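Long-range contacts in extracellular ligand-binding receptor (Rhodopseudomonas palustris, PDB 4F06), which binds p-hydroxybenzoic acid and probably delivers such lignin-derived aromatic acids to an ABC transporter as its solute-binding component: residues A[142-147]-A[168-173]; A[252-257]-A[336-341]. All coordinates share one frame; numbering follows the deposited sequence.

Contact 1: residues A[142-147]-A[168-173]; sequences VAIAVS and GKVVEA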
ATOM      1  N   VAL A 142      23.940  -5.356   4.983  1.00  9.99           N
ATOM      2  CA  VAL A 142      22.594  -4.952   5.372  1.00  9.91           C
ATOM      3  C   VAL A 142      21.986  -5.947   6.349  1.00  8.70           C
ATOM      4  O   VAL A 142      22.158  -7.170   6.186  1.00 10.09           O
ATOM      5  CB  VAL A 142      21.699  -4.810   4.118  1.00  9.72           C
ATOM      6  CG1 VAL A 142      20.215  -4.704   4.491  1.00 10.57           C
ATOM      7  CG2 VAL A 142      22.107  -3.561   3.326  1.00 11.11           C
ATOM      8  N   ALA A 143      21.305  -5.422   7.379  1.00  8.70           N
ATOM      9  CA  ALA A 143      20.443  -6.229   8.240  1.00  8.33           C
ATOM     10  C   ALA A 143      19.003  -5.999   7.787  1.00  8.22           C
ATOM     11  O   ALA A 143      18.527  -4.842   7.727  1.00  9.31           O
ATOM     12  CB  ALA A 143      20.575  -5.777   9.701  1.00 11.31           C
ATOM     13  N   ILE A 144      18.330  -7.097   7.436  1.00  8.07           N
ATOM     14  CA  ILE A 144      16.908  -7.042   7.090  1.00  6.87           C
ATOM     15  C   ILE A 144      16.058  -7.331   8.316  1.00  8.22           C
ATOM     16  O   ILE A 144      16.325  -8.314   8.999  1.00  9.37           O
ATOM     17  CB  ILE A 144      16.567  -8.049   5.962  1.00  7.24           C
ATOM     18  CG1 ILE A 144      17.361  -7.738   4.662  1.00  8.71           C
ATOM     19  CG2 ILE A 144      15.055  -8.127   5.729  1.00  9.38           C
ATOM     20  CD1 ILE A 144      17.206  -8.803   3.583  1.00 10.69           C
ATOM     21  N   ALA A 145      15.027  -6.525   8.541  1.00  7.29           N
ATOM     22  CA  ALA A 145      14.096  -6.796   9.632  1.00  8.14           C
ATOM     23  C   ALA A 145      12.699  -6.615   9.040  1.00  7.31           C
ATOM     24  O   ALA A 145      12.349  -5.502   8.602  1.00  8.38           O
ATOM     25  CB  ALA A 145      14.286  -5.825  10.803  1.00  9.98           C
ATOM     26  N   VAL A 146      11.901  -7.694   8.986  1.00  6.51           N
ATOM     27  CA  VAL A 146      10.580  -7.592   8.405  1.00  6.65           C
ATOM     28  C   VAL A 146       9.555  -8.249   9.295  1.00  7.23           C
ATOM     29  O   VAL A 146       9.876  -9.233  10.001  1.00  7.68           O
ATOM     30  CB  VAL A 146      10.494  -8.278   7.013  1.00  7.26           C
ATOM     31  CG1 VAL A 146      11.358  -7.557   6.008  1.00  8.60           C
ATOM     32  CG2 VAL A 146      10.836  -9.778   7.069  1.00  8.57           C
ATOM     33  N   SER A 147       8.309  -7.747   9.289  1.00  7.11           N
ATOM     34  CA  SER A 147       7.236  -8.445  10.011  1.00  7.56           C
ATOM     35  C   SER A 147       7.074  -9.850   9.408  1.00  7.31           C
ATOM     36  O   SER A 147       7.092 -10.034   8.181  1.00  7.37           O
ATOM     37  CB  SER A 147       5.939  -7.661   9.945  1.00  8.08           C
ATOM     38  OG  SER A 147       6.125  -6.423  10.599  1.00  8.46           O
ATOM     39  N   GLY A 168      26.031  -6.842  -2.915  1.00 12.16           N
ATOM     40  CA  GLY A 168      25.829  -6.596  -1.499  1.00 13.72           C
ATOM     41  C   GLY A 168      25.766  -7.847  -0.653  1.00 11.62           C
ATOM     42  O   GLY A 168      25.464  -8.928  -1.153  1.00 14.18           O
ATOM     43  N   LYS A 169      25.970  -7.694   0.645  1.00 12.32           N
ATOM     44  CA  LYS A 169      25.870  -8.798   1.592  1.00 12.45           C
ATOM     45  C   LYS A 169      24.727  -8.512   2.553  1.00 10.75           C
ATOM     46  O   LYS A 169      24.575  -7.400   3.054  1.00 11.93           O
ATOM     47  CB  LYS A 169      27.185  -8.882   2.379  1.00 16.27           C
ATOM     48  CG  LYS A 169      28.420  -9.236   1.543  1.00 24.83           C
ATOM     49  CD  LYS A 169      29.683  -9.220   2.397  1.00 36.61           C
ATOM     50  CE  LYS A 169      30.926  -9.634   1.618  1.00 38.68           C
ATOM     51  NZ  LYS A 169      32.058  -9.952   2.544  1.00 51.52           N
ATOM     52  N   VAL A 170      23.918  -9.546   2.807  1.00 12.51           N
ATOM     53  CA  VAL A 170      22.889  -9.501   3.851  1.00 11.11           C
ATOM     54  C   VAL A 170      23.472 -10.261   5.030  1.00 12.84           C
ATOM     55  O   VAL A 170      23.686 -11.489   4.931  1.00 15.19           O
ATOM     56  CB  VAL A 170      21.568 -10.077   3.374  1.00 12.73           C
ATOM     57  CG1 VAL A 170      20.570 -10.162   4.535  1.00 13.96           C
ATOM     58  CG2 VAL A 170      20.992  -9.191   2.267  1.00 13.40           C
ATOM     59  N   VAL A 171      23.728  -9.554   6.140  1.00 11.95           N
ATOM     60  CA  VAL A 171      24.438 -10.142   7.256  1.00 13.75           C
ATOM     61  C   VAL A 171      23.514 -10.619   8.344  1.00 13.42           C
ATOM     62  O   VAL A 171      23.937 -11.330   9.239  1.00 17.66           O
ATOM     63  CB  VAL A 171      25.525  -9.211   7.840  1.00 13.57           C
ATOM     64  CG1 VAL A 171      26.614  -9.015   6.791  1.00 16.83           C
ATOM     65  CG2 VAL A 171      24.913  -7.919   8.353  1.00 15.08           C
ATOM     66  N   GLU A 172      22.248 -10.234   8.278  1.00 12.20           N
ATOM     67  CA  GLU A 172      21.261 -10.614   9.292  1.00 13.41           C
ATOM     68  C   GLU A 172      19.882 -10.494   8.652  1.00 12.49           C
ATOM     69  O   GLU A 172      19.648  -9.575   7.850  1.00 10.49           O
ATOM     70  CB  GLU A 172      21.338  -9.657  10.486  1.00 16.09           C
ATOM     71  CG  GLU A 172      20.542 -10.191  11.676  1.00 18.75           C
ATOM     72  CD  GLU A 172      20.553  -9.258  12.850  1.00 23.64           C
ATOM     73  OE1 GLU A 172      20.886  -8.066  12.647  1.00 29.21           O
ATOM     74  OE2 GLU A 172      20.193  -9.725  13.962  1.00 29.25           O
ATOM     75  N   ALA A 173      18.981 -11.419   8.966  1.00 13.38           N
ATOM     76  CA  ALA A 173      17.618 -11.316   8.474  1.00 11.23           C
ATOM     77  C   ALA A 173      16.722 -11.775   9.610  1.00 13.41           C
ATOM     78  O   ALA A 173      16.796 -12.958  10.014  1.00 17.85           O
ATOM     79  CB  ALA A 173      17.404 -12.180   7.232  1.00 15.27           C
TER

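Contact 2: residues A[252-257]-A[336-341]; sequences TYHYAV and ITQNVY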
ATOM      1  N   THR A 252      11.449   3.878  -0.206  1.00  6.11           N
ATOM      2  CA  THR A 252      10.942   3.797  -1.561  1.00  6.03           C
ATOM      3  C   THR A 252       9.438   3.554  -1.502  1.00  5.53           C
ATOM      4  O   THR A 252       8.946   2.733  -0.723  1.00  6.77           O
ATOM      5  CB  THR A 252      11.663   2.727  -2.392  1.00  7.09           C
ATOM      6  OG1 THR A 252      11.651   1.512  -1.634  1.00  7.82           O
ATOM      7  CG2 THR A 252      13.094   3.177  -2.709  1.00  8.00           C
ATOM      8  N   TYR A 253       8.693   4.244  -2.345  1.00  5.98           N
ATOM      9  CA  TYR A 253       7.258   4.080  -2.335  1.00  5.81           C
ATOM     10  C   TYR A 253       6.654   4.688  -3.571  1.00  4.79           C
ATOM     11  O   TYR A 253       7.235   5.591  -4.220  1.00  5.78           O
ATOM     12  CB  TYR A 253       6.615   4.759  -1.128  1.00  6.02           C
ATOM     13  CG  TYR A 253       5.479   4.019  -0.433  1.00  5.27           C
ATOM     14  CD1 TYR A 253       5.511   2.609  -0.259  1.00  5.62           C
ATOM     15  CD2 TYR A 253       4.430   4.723   0.197  1.00  6.38           C
ATOM     16  CE1 TYR A 253       4.541   1.939   0.494  1.00  6.11           C
ATOM     17  CE2 TYR A 253       3.494   4.074   0.996  1.00  6.72           C
ATOM     18  CZ  TYR A 253       3.552   2.698   1.142  1.00  6.42           C
ATOM     19  OH  TYR A 253       2.599   2.085   1.940  1.00  7.14           O
ATOM     20  N   HIS A 254       5.447   4.236  -3.881  1.00  5.41           N
ATOM     21  CA  HIS A 254       4.693   4.650  -5.066  1.00  5.52           C
ATOM     22  C   HIS A 254       3.888   5.945  -4.868  1.00  5.27           C
ATOM     23  O   HIS A 254       3.379   6.491  -5.833  1.00  6.99           O
ATOM     24  CB  HIS A 254       3.747   3.497  -5.469  1.00  5.77           C
ATOM     25  CG  HIS A 254       2.841   3.162  -4.343  1.00  5.21           C
ATOM     26  ND1 HIS A 254       3.306   2.639  -3.153  1.00  6.12           N
ATOM     27  CD2 HIS A 254       1.495   3.413  -4.180  1.00  5.46           C
ATOM     28  CE1 HIS A 254       2.281   2.578  -2.283  1.00  6.24           C
ATOM     29  NE2 HIS A 254       1.166   3.029  -2.899  1.00  5.80           N
ATOM     30  N   TYR A 255       3.754   6.417  -3.634  1.00  5.85           N
ATOM     31  CA  TYR A 255       2.980   7.629  -3.394  1.00  6.04           C
ATOM     32  C   TYR A 255       3.574   8.411  -2.247  1.00  5.76           C
ATOM     33  O   TYR A 255       3.848   7.845  -1.179  1.00  7.03           O
ATOM     34  CB  TYR A 255       1.481   7.328  -3.096  1.00  6.82           C
ATOM     35  CG  TYR A 255       0.678   8.611  -2.886  1.00  5.80           C
ATOM     36  CD1 TYR A 255       0.501   9.510  -3.946  1.00  6.93           C
ATOM     37  CD2 TYR A 255       0.175   8.976  -1.624  1.00  6.76           C
ATOM     38  CE1 TYR A 255      -0.186  10.708  -3.770  1.00  6.58           C
ATOM     39  CE2 TYR A 255      -0.548  10.174  -1.468  1.00  6.99           C
ATOM     40  CZ  TYR A 255      -0.676  11.045  -2.527  1.00  6.65           C
ATOM     41  OH  TYR A 255      -1.348  12.237  -2.336  1.00  7.65           O
ATOM     42  N   ALA A 256       3.650   9.731  -2.433  1.00  5.66           N
ATOM     43  CA  ALA A 256       3.925  10.688  -1.352  1.00  5.72           C
ATOM     44  C   ALA A 256       2.881  11.790  -1.403  1.00  5.94           C
ATOM     45  O   ALA A 256       2.546  12.268  -2.491  1.00  6.43           O
ATOM     46  CB  ALA A 256       5.331  11.308  -1.457  1.00  6.92           C
ATOM     47  N   VAL A 257       2.399  12.219  -0.243  1.00  6.51           N
ATOM     48  CA  VAL A 257       1.438  13.322  -0.182  1.00  7.09           C
ATOM     49  C   VAL A 257       2.063  14.570  -0.821  1.00  6.60           C
ATOM     50  O   VAL A 257       1.360  15.388  -1.431  1.00  8.15           O
ATOM     51  CB  VAL A 257       1.019  13.588   1.263  1.00  8.14           C
ATOM     52  CG1 VAL A 257       0.148  14.834   1.379  1.00 11.22           C
ATOM     53  CG2 VAL A 257       0.292  12.362   1.801  1.00 10.75           C
ATOM     54  N   ILE A 336      -1.340  -2.829 -10.635  1.00  5.33           N
ATOM     55  CA  ILE A 336      -1.001  -1.465 -11.121  1.00  5.62           C
ATOM     56  C   ILE A 336       0.511  -1.298 -11.333  1.00  5.74           C
ATOM     57  O   ILE A 336       1.299  -1.373 -10.401  1.00  6.38           O
ATOM     58  CB  ILE A 336      -1.602  -0.437 -10.133  1.00  5.76           C
ATOM     59  CG1 ILE A 336      -1.536   0.977 -10.720  1.00  6.49           C
ATOM     60  CG2 ILE A 336      -1.008  -0.538  -8.728  1.00  7.24           C
ATOM     61  CD1 ILE A 336      -2.455   1.972 -10.027  1.00  7.83           C
ATOM     62  N   THR A 337       0.894  -1.057 -12.612  1.00  5.82           N
ATOM     63  CA  THR A 337       2.243  -0.640 -12.939  1.00  6.55           C
ATOM     64  C   THR A 337       2.375   0.850 -12.645  1.00  6.63           C
ATOM     65  O   THR A 337       1.481   1.625 -12.995  1.00  6.76           O
ATOM     66  CB  THR A 337       2.514  -0.919 -14.417  1.00  6.89           C
ATOM     67  OG1 THR A 337       2.569  -2.337 -14.553  1.00  9.93           O
ATOM     68  CG2 THR A 337       3.863  -0.332 -14.876  1.00  7.40           C
ATOM     69  N   GLN A 338       3.454   1.262 -11.992  1.00  5.59           N
ATOM     70  CA  GLN A 338       3.530   2.638 -11.493  1.00  6.19           C
ATOM     71  C   GLN A 338       4.969   2.981 -11.206  1.00  5.95           C
ATOM     72  O   GLN A 338       5.843   2.133 -10.965  1.00  6.28           O
ATOM     73  CB  GLN A 338       2.697   2.762 -10.212  1.00  6.20           C
ATOM     74  CG  GLN A 338       3.193   1.870  -9.043  1.00  6.22           C
ATOM     75  CD  GLN A 338       2.156   1.839  -7.946  1.00  5.66           C
ATOM     76  OE1 GLN A 338       1.378   2.770  -7.819  1.00  6.92           O
ATOM     77  NE2 GLN A 338       2.136   0.772  -7.123  1.00  5.53           N
ATOM     78  N   ASN A 339       5.236   4.286 -11.130  1.00  5.77           N
ATOM     79  CA  ASN A 339       6.558   4.745 -10.665  1.00  5.98           C
ATOM     80  C   ASN A 339       6.778   4.358  -9.202  1.00  5.81           C
ATOM     81  O   ASN A 339       5.824   4.312  -8.382  1.00  6.16           O
ATOM     82  CB  ASN A 339       6.586   6.276 -10.707  1.00  6.28           C
ATOM     83  CG  ASN A 339       6.390   6.840 -12.095  1.00  6.48           C
ATOM     84  OD1 ASN A 339       6.522   6.126 -13.117  1.00  7.50           O
ATOM     85  ND2 ASN A 339       6.100   8.142 -12.136  1.00  7.99           N
ATOM     86  N   VAL A 340       8.035   4.083  -8.867  1.00  5.67           N
ATOM     87  CA  VAL A 340       8.463   3.978  -7.467  1.00  5.86           C
ATOM     88  C   VAL A 340       9.460   5.075  -7.223  1.00  6.14           C
ATOM     89  O   VAL A 340      10.369   5.275  -8.055  1.00  7.25           O
ATOM     90  CB  VAL A 340       9.060   2.564  -7.187  1.00  6.52           C
ATOM     91  CG1 VAL A 340       9.628   2.493  -5.766  1.00  7.97           C
ATOM     92  CG2 VAL A 340       7.971   1.500  -7.388  1.00  6.96           C
ATOM     93  N   TYR A 341       9.285   5.841  -6.161  1.00  6.00           N
ATOM     94  CA  TYR A 341      10.139   6.989  -5.904  1.00  6.11           C
ATOM     95  C   TYR A 341      11.047   6.688  -4.702  1.00  5.99           C
ATOM     96  O   TYR A 341      10.632   6.045  -3.743  1.00  6.43           O
ATOM     97  CB  TYR A 341       9.279   8.239  -5.592  1.00  6.13           C
ATOM     98  CG  TYR A 341       8.256   8.552  -6.651  1.00  5.54           C
ATOM     99  CD1 TYR A 341       6.956   7.998  -6.607  1.00  6.28           C
ATOM    100  CD2 TYR A 341       8.570   9.431  -7.691  1.00  7.33           C
ATOM    101  CE1 TYR A 341       6.023   8.269  -7.574  1.00  6.12           C
ATOM    102  CE2 TYR A 341       7.604   9.749  -8.631  1.00  7.43           C
ATOM    103  CZ  TYR A 341       6.336   9.182  -8.588  1.00  6.27           C
ATOM    104  OH  TYR A 341       5.410   9.501  -9.559  1.00  7.01           O
TER
HETATM  105  O   HOH W   1       3.479   5.712  -8.526  1.00  7.58           O

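Contact 1: residues A[142-147]-A[168-173]
Ile144 and Val170 meet on one face of a parallel strand pair, the two strands of a beta-alpha-beta unit whose intervening helix, 150-165, returns the chain from the end of strand 141-147 to the start of strand 169-176. The two side chains lie askew to each other: Ile144 CD1 reaches Val170 CG1 at 3.8 Å, with Val170 CG2 only slightly farther. Ile144 gets there because CG1 is anti to its carbonyl carbon (chi1 -61°) and the chain then runs extended to CD1. Ala173 CB flanks the base of Ile144 on the same side, and helix 150-165 packs against this face through Phe159 and Phe163 on Val142.

The opposite face carries Ala143 and Glu172. In Glu172, CG anti to the backbone N (chi1 -168°) and the chain extended beyond it carry the carboxylate past the alanine methyl, OE1 lying 3.7 Å from Ala143 CB; helix 184-193 adjoins here, with Ile190 touching both residues.

Backbone evidence shows a beta bulge: Val142 pairs with Val170, but Ala143 pairs with Glu172, one residue being skipped on the second strand. At that extra residue, Val171 N donates to Val142 O at 2.9 Å, while its CG2 methyl also rests near this oxygen. Beyond the bulge, Ile144 N donates to Glu172 O at 2.8 Å, nearly straight at 165°.

Contact 2: residues A[252-257]-A[336-341]
Tyr253 and Tyr341 are joined by two backbone hydrogen bonds. Tyr253 N donates to Tyr341 O at 3.0 Å, and Tyr341 N donates to Tyr253 O at 2.8 Å. A CA-H...O contact from Thr252 CA adds to Tyr341 O at 3.1 Å.

This hydrogen-bonded antiparallel pair brings strand 336-348 alongside the end of strand 250-253, whose other neighbour, 226-230, runs parallel to it, making the sheet of this periplasmic-binding-protein fold mixed; Tyr253, on this pair, lies close to bound p-hydroxybenzoic acid. Past the pair, one water donates to both His254 O and Asn339 O.

Among side chains, the Gln338 amide and the His254 imidazole cross obliquely, their planes 41° apart, with Gln338 CD 3.4 Å from His254 CB. Arg324 NH1 bonds Gln338 OE1, and Ser120 O and Gln125 OE1 accept from Gln338 NE2. Tyr341 CG, anti to the carbonyl carbon (chi1 -54°), swings the ring edge to two carbonyls: CD1 lies 3.4 Å from Tyr253 O and CE1 3.6 Å from His254 O. Its OH receives Asn339 ND2 and also bonds Arg324 O; an alanine here would probably leave those two groups without their hydroxyl partner and open a gap beside the carbonyls. Thr252 CB meets Val340 CG1 at 3.9 Å.

Contacts 1 and 2 belong to the same mixed sheet, and contact 1 lies wholly ahead of contact 2 in sequence. Their centres are 23 Å apart and their nearest atoms about 12 Å, so they do not touch; strands 197-201 and 226-230 lie between them in the sheet. Contact 1 is a parallel pair whose centre is about 22 Å from that of the chain, whereas contact 2 is antiparallel, its centre about 9 Å from the same point. Contact 2 adjoins a bound p-hydroxybenzoic acid: the side chain of Tyr253 is about 4 Å from it, and its OH bonds Asp232, a pocket residue. The intervening strand 197-201 supplies Phe201 to the same pocket.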